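Local coordinates for protein Pre-mRNA-splicing factor SAD1 (Saccharomyces cerevisiae, PDB 4MSX) that promotes assembly of newly made U4 snRNA into the U4/U6 snRNP and is required for pre-mRNA splicing, although its deubiquitinase-like fold is catalytically inactive, at residues A[222-227]-A[275-280]; A[287-292]-A[319-324]; A[395-400]-A[467-472]; A[416-421]-A[439-444]. All coordinates share one frame; numbering follows the deposited sequence. Where two conformers were deposited one is given.

How the contacts relate
All four contacts lie in the ubiquitin-specific-protease domain, which this splicing factor keeps as a catalytically inactive fold. Along the chain contact 1 closes before contact 2 opens, and both precede contacts 3 and 4; contact 4 falls within the chain span between the two segments of contact 3. Contacts 1 and 2, centres about 17 Å apart, are joined through the consecutive helices 266-280 (contact 1) and 282-292 (contact 2) and meet where N275 faces W321. Contacts 3 and 4, centres about 12 Å apart, join where E472 pairs with H419. Contact 1 packs helix on helix, contact 2 ties a helix to strands, and contacts 3 and 4, the former centred about 34 Å from contact 1, lie beside and in the mixed sheet.

Contact 1: A[222-227]-A[275-280]; sequences EFIKRL and NKICSS
F223 and I277 lead this helix-helix packing in the helical part of the USP fold, where helices 222-234 and 266-280 meet steeply, their short axes 10.0 Å apart at an angle of 121°. The F223 ring takes the aliphatic part of K276 over one face: K276 CG stands 3.5 Å from the ring centroid and almost above it, a CH-pi contact. With K276 CG anti to its own backbone N (chi1 179°) and the chain bent at the next bond, the methylene is laid on the ring while the ammonium travels on to a salt bridge with E257; that charge is too far from the ring for more than a weak attraction. I277 meets the same ring at its edge, in plane, through CG1, 3.9 Å from F223 CE2. Its other neighbour is L227, whose side chain crosses it at about a right angle and brings CD2 to 3.7 Å from I277 CD1. Replacing F223 with alanine would probably leave K276 without the surface its methylenes lie on and open a gap beside I277. Helix 282-292 adds L284, which touches both I224 and I277, and L253 of helix 247-256 packs against F223. I224 CG1 rests 3.6 Å from S280 CB, while S280 OG turns back along its own helix to bond K276 O at 2.6 Å.

Contact 2: A[287-292]-A[319-324]; sequences ILNHSC and PFWVLT
C292, on the 287-292 segment of helix 282-292, brings its CA to 6.1 Å from that of W321, in the short link between strands 315-320 and 323-325. The contact thus joins helix to sheet within the USP fold: one of these strands belongs to a three-stranded antiparallel sheet, the other to the large mixed sheet. W321 supplies the largest share of the buried surface. Its CG lies anti to the carbonyl carbon (chi1 -63°), and the six-membered ring pushes edge-first against the helix, so that the helix meets the rim of the indole and not its face. W321 CZ3 comes to 3.5 Å from the backbone L288 O, W321 CH2 to 3.9 Å from L288 CB, and C292 CB closes the edge at 4.1 Å from W321 CE3. N289 lies at the same rim with its amide plane turned 60° from the indole; its polar ends bond K293 and the K285 carbonyl, leaving plain packing toward the ring. The indole N-H is held by N275 of helix 266-280, F274 meets the ring edge-to-face, and K293 adds a cation-pi contact. A leucine in place of W321 is likely to leave N275 OD1 without this donor and to open a gap between the helix and the strand link. Nearer the backbone, a water with more acceptors in reach than protons to give lies within hydrogen-bonding distance of both segments, 3.0 Å from C292 O and 2.9 Å from W321 O.

Contact 3: A[395-400]-A[467-472]; sequences QTLVEF and LLFLKE
F400 and F469 form the tight part of this contact. F469 CB stands over one face of the F400 ring, displaced toward the rim and 3.6 Å from the ring centroid, in a CH-pi contact; the nearest ring atom, F400 CE2, is 3.3 Å away. F400 CG sits between its backbone N and carbonyl carbon (chi1 57°), which brings the ring against F469 CB, and the two side chains slide past each other in opposite directions. L468 crosses F400 at about a right angle, its CB 4.1 Å from F400 CE1. Beyond the F469 ring, L397 CD1 approaches the ring edge, and the CG of E399 lies obliquely against it while the carboxylate goes to Q344. This packing sets strand 397-399, the parallel partner of strand 344-346, beside the turn that leads into strand 472-480 of the large mixed sheet of the USP fold; F400 itself also touches T473 and Q476 of that strand. The looser side holds water. One molecule sits 2.8 Å from both V398 O and F469 O, with more acceptors in reach than protons to give; another accepts from F469 N and lies within donating distance of F400 O. Farther out, Q395 and E472 cross with their planes 48° apart, and a third water donates to Q395 OE1 at 2.9 Å and to E472 OE1 at 2.6 Å. That same carboxylate oxygen also has R393 as a salt-bridge partner.

Contact 4: A[416-421]-A[439-444]; sequences NVVHVV and HWITQL
N416 and Q443 are joined three times: by both backbone bonds of a hydrogen-bonded antiparallel pair and by their side-chain amides. N416 ND2 gives a nearly straight bond of 2.8 Å to Q443 OE1 (173° at the hydrogen), with the acceptor in the amide plane of N416 but the donor standing above the carbonyl plane of Q443. The other ends are engaged too, N416 OD1 by T473 and Q476 and Q443 NE2 by E454, which should fix both amides against flipping. The backbone pairing repeats at V418 with I441, where V418 N reaches I441 O at 2.9 Å, and at V420 with H439, where H439 N meets V420 O at 2.7 Å. Between these pairs V417 faces T442 and H419 faces W440 as non-hydrogen-bonded pairs. On the face carrying the amides, V418 and I441 lie side by side; in the conformer described, V418 CB is 3.7 Å from I441 CG1, and I441 CD1 extends to 4.1 Å from V420 CG2. On the other face H419 sits over W440: its CD2 is 3.5 Å from W440 CH2, near the rim of the indole, with the two ring planes at 45°. V417 CG1 approaches the same indole at 4.1 Å from W440 CE3. In the mixed sheet of the USP fold, strand 409-421 is bordered on its other side by strand 472-480 and strand 438-446 by strand 451-456, while helix 189-203 packs on the V417, W440 and T442 face.

Contact 1: A[222-227]-A[275-280]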
# COMPACT_ATOMS: atom_id res chain seq x y z
N GLU A 222 3.92 17.38 -3.81
CA GLU A 222 2.95 16.92 -2.81
C GLU A 222 2.55 15.38 -2.92
O GLU A 222 2.44 14.69 -1.90
CB GLU A 222 1.69 17.72 -2.92
CG GLU A 222 0.68 17.31 -1.88
CD GLU A 222 -0.32 18.39 -1.51
OE1 GLU A 222 -0.32 19.47 -2.16
OE2 GLU A 222 -1.13 18.15 -0.57
N PHE A 223 2.34 14.89 -4.13
CA PHE A 223 1.99 13.45 -4.31
C PHE A 223 3.09 12.56 -3.65
O PHE A 223 2.78 11.66 -2.83
CB PHE A 223 1.88 13.11 -5.77
CG PHE A 223 1.90 11.62 -6.01
CD1 PHE A 223 0.79 10.85 -5.66
CD2 PHE A 223 3.03 11.00 -6.53
CE1 PHE A 223 0.80 9.42 -5.86
CE2 PHE A 223 3.06 9.60 -6.74
CZ PHE A 223 1.93 8.80 -6.40
N ILE A 224 4.36 12.80 -4.00
CA ILE A 224 5.46 11.92 -3.54
C ILE A 224 5.63 12.09 -2.03
O ILE A 224 5.79 11.12 -1.32
CB ILE A 224 6.83 12.16 -4.25
CG1 ILE A 224 6.84 11.59 -5.66
CG2 ILE A 224 7.97 11.40 -3.53
CD1 ILE A 224 6.86 9.97 -5.69
N LYS A 225 5.52 13.33 -1.53
CA LYS A 225 5.60 13.51 -0.09
C LYS A 225 4.47 12.73 0.62
O LYS A 225 4.69 12.03 1.60
CB LYS A 225 5.52 15.00 0.30
CG LYS A 225 5.68 15.20 1.79
CD LYS A 225 5.91 16.68 2.12
CE LYS A 225 6.08 16.91 3.63
NZ LYS A 225 7.12 16.01 4.23
N ARG A 226 3.22 12.86 0.14
CA ARG A 226 2.15 12.19 0.85
C ARG A 226 2.33 10.66 0.78
O ARG A 226 2.08 9.96 1.74
CB ARG A 226 0.80 12.57 0.23
CG ARG A 226 0.29 13.96 0.68
CD ARG A 226 -0.94 14.20 -0.20
NE ARG A 226 -1.73 15.38 0.08
CZ ARG A 226 -2.89 15.37 0.75
NH1 ARG A 226 -3.40 14.26 1.31
NH2 ARG A 226 -3.53 16.50 0.88
N LEU A 227 2.79 10.17 -0.36
CA LEU A 227 2.89 8.71 -0.53
C LEU A 227 4.01 8.23 0.43
O LEU A 227 3.93 7.15 1.05
CB LEU A 227 3.24 8.40 -1.99
CG LEU A 227 3.61 6.93 -2.26
CD1 LEU A 227 2.48 6.01 -1.81
CD2 LEU A 227 3.91 6.73 -3.75
N ASN A 275 2.97 4.53 -12.56
CA ASN A 275 3.22 5.56 -13.55
C ASN A 275 3.31 6.95 -12.91
O ASN A 275 4.08 7.81 -13.35
CB ASN A 275 2.21 5.52 -14.71
CG ASN A 275 2.37 4.23 -15.58
OD1 ASN A 275 3.49 3.71 -15.79
ND2 ASN A 275 1.25 3.69 -16.06
N LYS A 276 2.52 7.18 -11.87
CA LYS A 276 2.50 8.52 -11.26
C LYS A 276 3.83 8.72 -10.47
O LYS A 276 4.38 9.83 -10.39
CB LYS A 276 1.30 8.68 -10.35
CG LYS A 276 1.21 10.03 -9.64
CD LYS A 276 0.85 11.09 -10.67
CE LYS A 276 0.86 12.44 -10.05
NZ LYS A 276 0.26 13.46 -10.94
N ILE A 277 4.30 7.66 -9.85
CA ILE A 277 5.58 7.72 -9.10
C ILE A 277 6.70 8.04 -10.09
O ILE A 277 7.52 8.96 -9.83
CB ILE A 277 5.91 6.40 -8.38
CG1 ILE A 277 4.94 6.20 -7.23
CG2 ILE A 277 7.41 6.41 -7.86
CD1 ILE A 277 4.94 4.78 -6.67
N CYS A 278 6.70 7.36 -11.22
CA CYS A 278 7.75 7.54 -12.23
C CYS A 278 7.77 8.94 -12.85
O CYS A 278 8.84 9.46 -13.19
CB CYS A 278 7.61 6.51 -13.34
SG CYS A 278 8.13 4.83 -12.82
N SER A 279 6.60 9.56 -13.00
CA SER A 279 6.54 10.87 -13.60
C SER A 279 6.80 11.94 -12.55
O SER A 279 6.99 13.14 -12.86
CB SER A 279 5.15 11.05 -14.25
OG SER A 279 4.20 11.28 -13.23
N SER A 280 6.82 11.54 -11.28
CA SER A 280 6.99 12.50 -10.19
C SER A 280 8.39 12.50 -9.50
O SER A 280 8.73 13.46 -8.84
CB SER A 280 5.97 12.23 -9.09
OG SER A 280 4.67 12.33 -9.64

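Contact 2: A[287-292]-A[319-324]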
# COMPACT_ATOMS: atom_id res chain seq x y z
N ILE A 287 14.50 3.33 -9.46
CA ILE A 287 14.42 2.10 -8.65
C ILE A 287 13.30 1.15 -9.18
O ILE A 287 13.49 -0.07 -9.30
CB ILE A 287 14.10 2.43 -7.20
CG1 ILE A 287 15.31 3.17 -6.56
CG2 ILE A 287 13.79 1.12 -6.41
CD1 ILE A 287 14.97 3.91 -5.24
N LEU A 288 12.12 1.71 -9.48
CA LEU A 288 11.03 0.86 -10.05
C LEU A 288 11.42 0.30 -11.39
O LEU A 288 11.23 -0.89 -11.65
CB LEU A 288 9.73 1.69 -10.21
CG LEU A 288 9.09 2.13 -8.89
CD1 LEU A 288 7.86 3.04 -9.20
CD2 LEU A 288 8.62 0.90 -8.15
N ASN A 289 11.97 1.13 -12.27
CA ASN A 289 12.45 0.56 -13.54
C ASN A 289 13.46 -0.56 -13.36
O ASN A 289 13.37 -1.59 -14.03
CB ASN A 289 12.96 1.67 -14.49
CG ASN A 289 11.81 2.36 -15.22
OD1 ASN A 289 11.39 1.89 -16.27
ND2 ASN A 289 11.26 3.41 -14.65
N HIS A 290 14.38 -0.44 -12.42
CA HIS A 290 15.34 -1.49 -12.28
C HIS A 290 14.75 -2.72 -11.61
O HIS A 290 15.02 -3.86 -11.99
CB HIS A 290 16.56 -1.05 -11.43
CG HIS A 290 17.47 -2.19 -11.11
ND1 HIS A 290 18.29 -2.76 -12.06
CD2 HIS A 290 17.62 -2.93 -9.99
CE1 HIS A 290 18.93 -3.78 -11.52
NE2 HIS A 290 18.54 -3.90 -10.27
N SER A 291 13.93 -2.50 -10.59
CA SER A 291 13.53 -3.63 -9.77
C SER A 291 12.25 -4.37 -10.23
O SER A 291 12.07 -5.54 -9.90
CB SER A 291 13.30 -3.16 -8.33
OG SER A 291 14.52 -2.69 -7.79
N CYS A 292 11.37 -3.65 -10.93
CA CYS A 292 9.99 -4.15 -11.16
C CYS A 292 9.65 -4.33 -12.64
O CYS A 292 8.62 -4.94 -12.98
CB CYS A 292 8.97 -3.15 -10.53
SG CYS A 292 9.16 -3.13 -8.77
N PRO A 319 8.02 -3.58 -22.59
CA PRO A 319 8.22 -3.62 -21.14
C PRO A 319 6.87 -3.83 -20.43
O PRO A 319 5.82 -3.58 -21.03
CB PRO A 319 8.78 -2.22 -20.83
CG PRO A 319 8.20 -1.36 -21.91
CD PRO A 319 8.06 -2.22 -23.14
N PHE A 320 6.90 -4.28 -19.18
CA PHE A 320 5.69 -4.36 -18.38
C PHE A 320 6.00 -4.11 -16.93
O PHE A 320 7.07 -4.45 -16.44
CB PHE A 320 5.01 -5.75 -18.53
CG PHE A 320 5.87 -6.92 -18.06
CD1 PHE A 320 5.91 -7.28 -16.70
CD2 PHE A 320 6.61 -7.67 -18.98
CE1 PHE A 320 6.71 -8.38 -16.27
CE2 PHE A 320 7.39 -8.78 -18.56
CZ PHE A 320 7.44 -9.13 -17.21
N TRP A 321 5.02 -3.56 -16.22
CA TRP A 321 5.04 -3.59 -14.76
C TRP A 321 4.36 -4.85 -14.31
O TRP A 321 4.70 -5.39 -13.30
CB TRP A 321 4.20 -2.41 -14.14
CG TRP A 321 4.67 -1.06 -14.43
CD1 TRP A 321 3.98 -0.04 -15.05
CD2 TRP A 321 5.95 -0.53 -14.08
NE1 TRP A 321 4.76 1.10 -15.08
CE2 TRP A 321 5.98 0.81 -14.52
CE3 TRP A 321 7.09 -1.07 -13.46
CZ2 TRP A 321 7.11 1.65 -14.30
CZ3 TRP A 321 8.20 -0.27 -13.29
CH2 TRP A 321 8.20 1.08 -13.71
N VAL A 322 3.26 -5.21 -14.99
CA VAL A 322 2.46 -6.32 -14.50
C VAL A 322 2.24 -7.23 -15.71
O VAL A 322 1.82 -6.78 -16.76
CB VAL A 322 1.08 -5.80 -13.95
CG1 VAL A 322 0.13 -6.99 -13.74
CG2 VAL A 322 1.30 -4.99 -12.65
N LEU A 323 2.52 -8.51 -15.55
CA LEU A 323 2.34 -9.46 -16.66
C LEU A 323 1.03 -10.16 -16.56
O LEU A 323 0.77 -10.83 -15.58
CB LEU A 323 3.46 -10.51 -16.59
CG LEU A 323 3.39 -11.51 -17.76
CD1 LEU A 323 3.63 -10.83 -19.10
CD2 LEU A 323 4.43 -12.60 -17.52
N THR A 324 0.16 -9.98 -17.55
CA THR A 324 -1.17 -10.56 -17.49
C THR A 324 -1.11 -11.97 -18.03
O THR A 324 -0.57 -12.19 -19.09
CB THR A 324 -2.21 -9.75 -18.30
OG1 THR A 324 -2.46 -8.52 -17.60
CG2 THR A 324 -3.57 -10.55 -18.43
O HOH W 1 6.80 -7.28 -12.86

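Contact 3: A[395-400]-A[467-472]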
# COMPACT_ATOMS: atom_id res chain seq x y z
N GLN A 395 -13.57 -18.02 -13.03
CA GLN A 395 -13.25 -18.57 -11.71
C GLN A 395 -12.39 -19.84 -11.73
O GLN A 395 -12.41 -20.62 -10.78
CB GLN A 395 -14.51 -18.81 -10.89
CG GLN A 395 -15.34 -17.54 -10.73
CD GLN A 395 -16.49 -17.75 -9.76
OE1 GLN A 395 -16.27 -18.21 -8.64
NE2 GLN A 395 -17.73 -17.49 -10.21
N THR A 396 -11.60 -20.00 -12.79
CA THR A 396 -10.67 -21.13 -12.90
C THR A 396 -9.78 -21.15 -11.67
O THR A 396 -9.24 -20.11 -11.24
CB THR A 396 -9.81 -21.06 -14.18
OG1 THR A 396 -10.66 -20.99 -15.34
CG2 THR A 396 -8.88 -22.23 -14.30
N LEU A 397 -9.62 -22.33 -11.08
CA LEU A 397 -8.78 -22.47 -9.91
C LEU A 397 -7.31 -22.50 -10.30
O LEU A 397 -6.82 -23.47 -10.91
CB LEU A 397 -9.16 -23.70 -9.10
CG LEU A 397 -8.30 -23.94 -7.85
CD1 LEU A 397 -8.41 -22.75 -6.93
CD2 LEU A 397 -8.81 -25.22 -7.17
N VAL A 398 -6.59 -21.44 -9.94
CA VAL A 398 -5.17 -21.35 -10.26
C VAL A 398 -4.32 -21.93 -9.13
O VAL A 398 -4.31 -21.43 -7.97
CB VAL A 398 -4.70 -19.85 -10.54
CG1 VAL A 398 -3.20 -19.82 -10.82
CG2 VAL A 398 -5.45 -19.25 -11.70
N GLU A 399 -3.60 -23.00 -9.46
CA GLU A 399 -2.77 -23.71 -8.49
C GLU A 399 -1.33 -23.23 -8.49
O GLU A 399 -0.72 -23.11 -9.55
CB GLU A 399 -2.87 -25.22 -8.78
CG GLU A 399 -4.34 -25.62 -8.55
CD GLU A 399 -4.76 -26.96 -9.09
OE1 GLU A 399 -5.95 -27.29 -8.86
OE2 GLU A 399 -3.94 -27.66 -9.71
N PHE A 400 -0.79 -22.96 -7.31
CA PHE A 400 0.58 -22.50 -7.21
C PHE A 400 1.08 -22.87 -5.81
O PHE A 400 0.28 -23.08 -4.90
CB PHE A 400 0.66 -20.98 -7.42
CG PHE A 400 -0.21 -20.18 -6.44
CD1 PHE A 400 0.28 -19.86 -5.20
CD2 PHE A 400 -1.49 -19.80 -6.79
CE1 PHE A 400 -0.51 -19.09 -4.28
CE2 PHE A 400 -2.31 -19.05 -5.90
CZ PHE A 400 -1.79 -18.71 -4.62
N LEU A 467 -2.10 -23.67 1.38
CA LEU A 467 -3.51 -23.52 1.08
C LEU A 467 -3.88 -22.15 0.49
O LEU A 467 -5.05 -21.89 0.18
CB LEU A 467 -4.34 -23.81 2.33
CG LEU A 467 -4.02 -25.18 2.96
CD1 LEU A 467 -4.85 -25.36 4.22
CD2 LEU A 467 -4.26 -26.33 1.95
N LEU A 468 -2.88 -21.27 0.30
CA LEU A 468 -3.19 -19.90 -0.21
C LEU A 468 -3.96 -19.96 -1.51
O LEU A 468 -4.92 -19.23 -1.72
CB LEU A 468 -1.88 -19.13 -0.45
CG LEU A 468 -1.09 -18.74 0.79
CD1 LEU A 468 0.13 -17.89 0.41
CD2 LEU A 468 -2.00 -18.01 1.78
N PHE A 469 -3.61 -20.90 -2.39
CA PHE A 469 -4.20 -20.92 -3.71
C PHE A 469 -5.66 -21.27 -3.69
O PHE A 469 -6.34 -21.09 -4.67
CB PHE A 469 -3.47 -21.88 -4.64
CG PHE A 469 -3.82 -23.33 -4.38
CD1 PHE A 469 -3.10 -24.06 -3.45
CD2 PHE A 469 -4.90 -23.94 -5.06
CE1 PHE A 469 -3.43 -25.43 -3.19
CE2 PHE A 469 -5.24 -25.33 -4.80
CZ PHE A 469 -4.52 -26.03 -3.85
N LEU A 470 -6.22 -21.70 -2.56
CA LEU A 470 -7.68 -21.99 -2.59
C LEU A 470 -8.57 -20.76 -2.78
O LEU A 470 -9.70 -20.90 -3.21
CB LEU A 470 -8.10 -22.69 -1.30
CG LEU A 470 -7.49 -24.09 -1.22
CD1 LEU A 470 -7.85 -24.65 0.12
CD2 LEU A 470 -8.08 -24.95 -2.38
N LYS A 471 -8.07 -19.57 -2.47
CA LYS A 471 -8.86 -18.34 -2.73
C LYS A 471 -8.55 -17.82 -4.11
O LYS A 471 -7.51 -18.20 -4.73
CB LYS A 471 -8.48 -17.28 -1.67
CG LYS A 471 -8.90 -17.71 -0.27
CD LYS A 471 -8.99 -16.54 0.71
CE LYS A 471 -9.52 -16.99 2.08
NZ LYS A 471 -9.39 -15.93 3.17
N GLU A 472 -9.39 -16.91 -4.60
CA GLU A 472 -9.24 -16.47 -5.98
C GLU A 472 -8.11 -15.42 -6.14
O GLU A 472 -8.36 -14.21 -5.94
CB GLU A 472 -10.54 -15.88 -6.42
CG GLU A 472 -10.62 -15.63 -7.92
CD GLU A 472 -11.93 -14.95 -8.35
OE1 GLU A 472 -13.01 -15.57 -8.20
OE2 GLU A 472 -11.89 -13.79 -8.85
O HOH W 2 -13.58 -18.05 -7.58
O HOH W 3 -5.72 -19.32 -6.75
O HOH W 4 -0.73 -22.01 -2.28

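Contact 4: A[416-421]-A[439-444]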
# COMPACT_ATOMS: atom_id res chain seq x y z
N ASN A 416 0.13 -11.93 -2.34
CA ASN A 416 -1.00 -12.53 -3.08
C ASN A 416 -2.25 -11.66 -2.81
O ASN A 416 -2.68 -11.55 -1.67
CB ASN A 416 -1.20 -13.96 -2.57
CG ASN A 416 -2.21 -14.76 -3.41
OD1 ASN A 416 -2.17 -14.72 -4.63
ND2 ASN A 416 -3.13 -15.44 -2.76
N VAL A 417 -2.77 -10.99 -3.84
CA VAL A 417 -4.00 -10.19 -3.65
C VAL A 417 -5.15 -11.07 -4.13
O VAL A 417 -5.14 -11.54 -5.27
CB VAL A 417 -3.94 -8.93 -4.47
CG1 VAL A 417 -5.26 -8.05 -4.30
CG2 VAL A 417 -2.72 -8.07 -3.97
N VAL A 418 -6.15 -11.22 -3.28
CA VAL A 418 -7.23 -12.16 -3.50
C VAL A 418 -8.54 -11.42 -3.69
O VAL A 418 -8.80 -10.38 -3.05
CB VAL A 418 -7.32 -13.06 -2.25
CG1 VAL A 418 -8.67 -13.71 -2.16
CG2 VAL A 418 -6.16 -14.11 -2.32
N HIS A 419 -9.37 -11.98 -4.56
CA HIS A 419 -10.65 -11.37 -4.88
C HIS A 419 -11.75 -12.12 -4.11
O HIS A 419 -11.79 -13.33 -4.11
CB HIS A 419 -10.91 -11.46 -6.39
CG HIS A 419 -12.24 -10.91 -6.80
ND1 HIS A 419 -13.21 -11.69 -7.40
CD2 HIS A 419 -12.77 -9.67 -6.67
CE1 HIS A 419 -14.28 -10.94 -7.63
NE2 HIS A 419 -14.04 -9.71 -7.21
N VAL A 420 -12.65 -11.39 -3.46
CA VAL A 420 -13.70 -11.97 -2.63
C VAL A 420 -14.97 -11.27 -3.04
O VAL A 420 -14.97 -10.04 -3.24
CB VAL A 420 -13.40 -11.69 -1.10
CG1 VAL A 420 -14.62 -11.87 -0.26
CG2 VAL A 420 -12.30 -12.62 -0.63
N VAL A 421 -16.06 -12.02 -3.16
CA VAL A 421 -17.34 -11.40 -3.53
C VAL A 421 -18.21 -11.11 -2.31
O VAL A 421 -18.32 -11.93 -1.41
CB VAL A 421 -18.17 -12.27 -4.53
CG1 VAL A 421 -19.66 -11.89 -4.47
CG2 VAL A 421 -17.68 -12.07 -5.93
N HIS A 439 -14.48 -7.34 -3.42
CA HIS A 439 -13.76 -6.94 -2.22
C HIS A 439 -12.35 -7.53 -2.37
O HIS A 439 -12.18 -8.64 -2.93
CB HIS A 439 -14.46 -7.50 -0.99
CG HIS A 439 -13.71 -7.34 0.31
ND1 HIS A 439 -13.16 -6.14 0.72
CD2 HIS A 439 -13.45 -8.23 1.30
CE1 HIS A 439 -12.57 -6.31 1.90
NE2 HIS A 439 -12.73 -7.57 2.27
N TRP A 440 -11.34 -6.82 -1.87
CA TRP A 440 -9.93 -7.21 -2.14
C TRP A 440 -9.24 -7.42 -0.81
O TRP A 440 -9.35 -6.59 0.10
CB TRP A 440 -9.23 -6.08 -2.95
CG TRP A 440 -9.93 -5.80 -4.26
CD1 TRP A 440 -10.77 -4.74 -4.58
CD2 TRP A 440 -9.85 -6.62 -5.42
NE1 TRP A 440 -11.20 -4.88 -5.89
CE2 TRP A 440 -10.67 -6.04 -6.41
CE3 TRP A 440 -9.15 -7.81 -5.71
CZ2 TRP A 440 -10.81 -6.60 -7.68
CZ3 TRP A 440 -9.27 -8.37 -6.97
CH2 TRP A 440 -10.10 -7.76 -7.95
N ILE A 441 -8.51 -8.52 -0.69
CA ILE A 441 -7.74 -8.72 0.54
C ILE A 441 -6.32 -9.10 0.16
O ILE A 441 -6.04 -9.52 -0.96
CB ILE A 441 -8.37 -9.78 1.43
CG1 ILE A 441 -8.29 -11.13 0.75
CG2 ILE A 441 -9.87 -9.42 1.76
CD1 ILE A 441 -8.85 -12.26 1.60
N THR A 442 -5.40 -8.87 1.09
CA THR A 442 -3.97 -8.93 0.72
C THR A 442 -3.29 -9.88 1.66
O THR A 442 -3.44 -9.76 2.88
CB THR A 442 -3.33 -7.52 0.85
OG1 THR A 442 -4.12 -6.60 0.09
CG2 THR A 442 -1.84 -7.48 0.33
N GLN A 443 -2.53 -10.83 1.11
CA GLN A 443 -1.76 -11.75 1.93
C GLN A 443 -0.30 -11.45 1.70
O GLN A 443 0.13 -11.31 0.54
CB GLN A 443 -2.03 -13.20 1.47
CG GLN A 443 -3.50 -13.53 1.65
CD GLN A 443 -3.93 -14.85 1.01
OE1 GLN A 443 -3.30 -15.34 0.04
NE2 GLN A 443 -5.03 -15.42 1.52
N LEU A 444 0.47 -11.36 2.78
CA LEU A 444 1.87 -10.96 2.64
C LEU A 444 2.77 -11.89 3.40
O LEU A 444 2.45 -12.29 4.51
CB LEU A 444 2.09 -9.55 3.29
CG LEU A 444 1.23 -8.46 2.60
CD1 LEU A 444 1.36 -7.11 3.38
CD2 LEU A 444 1.69 -8.26 1.16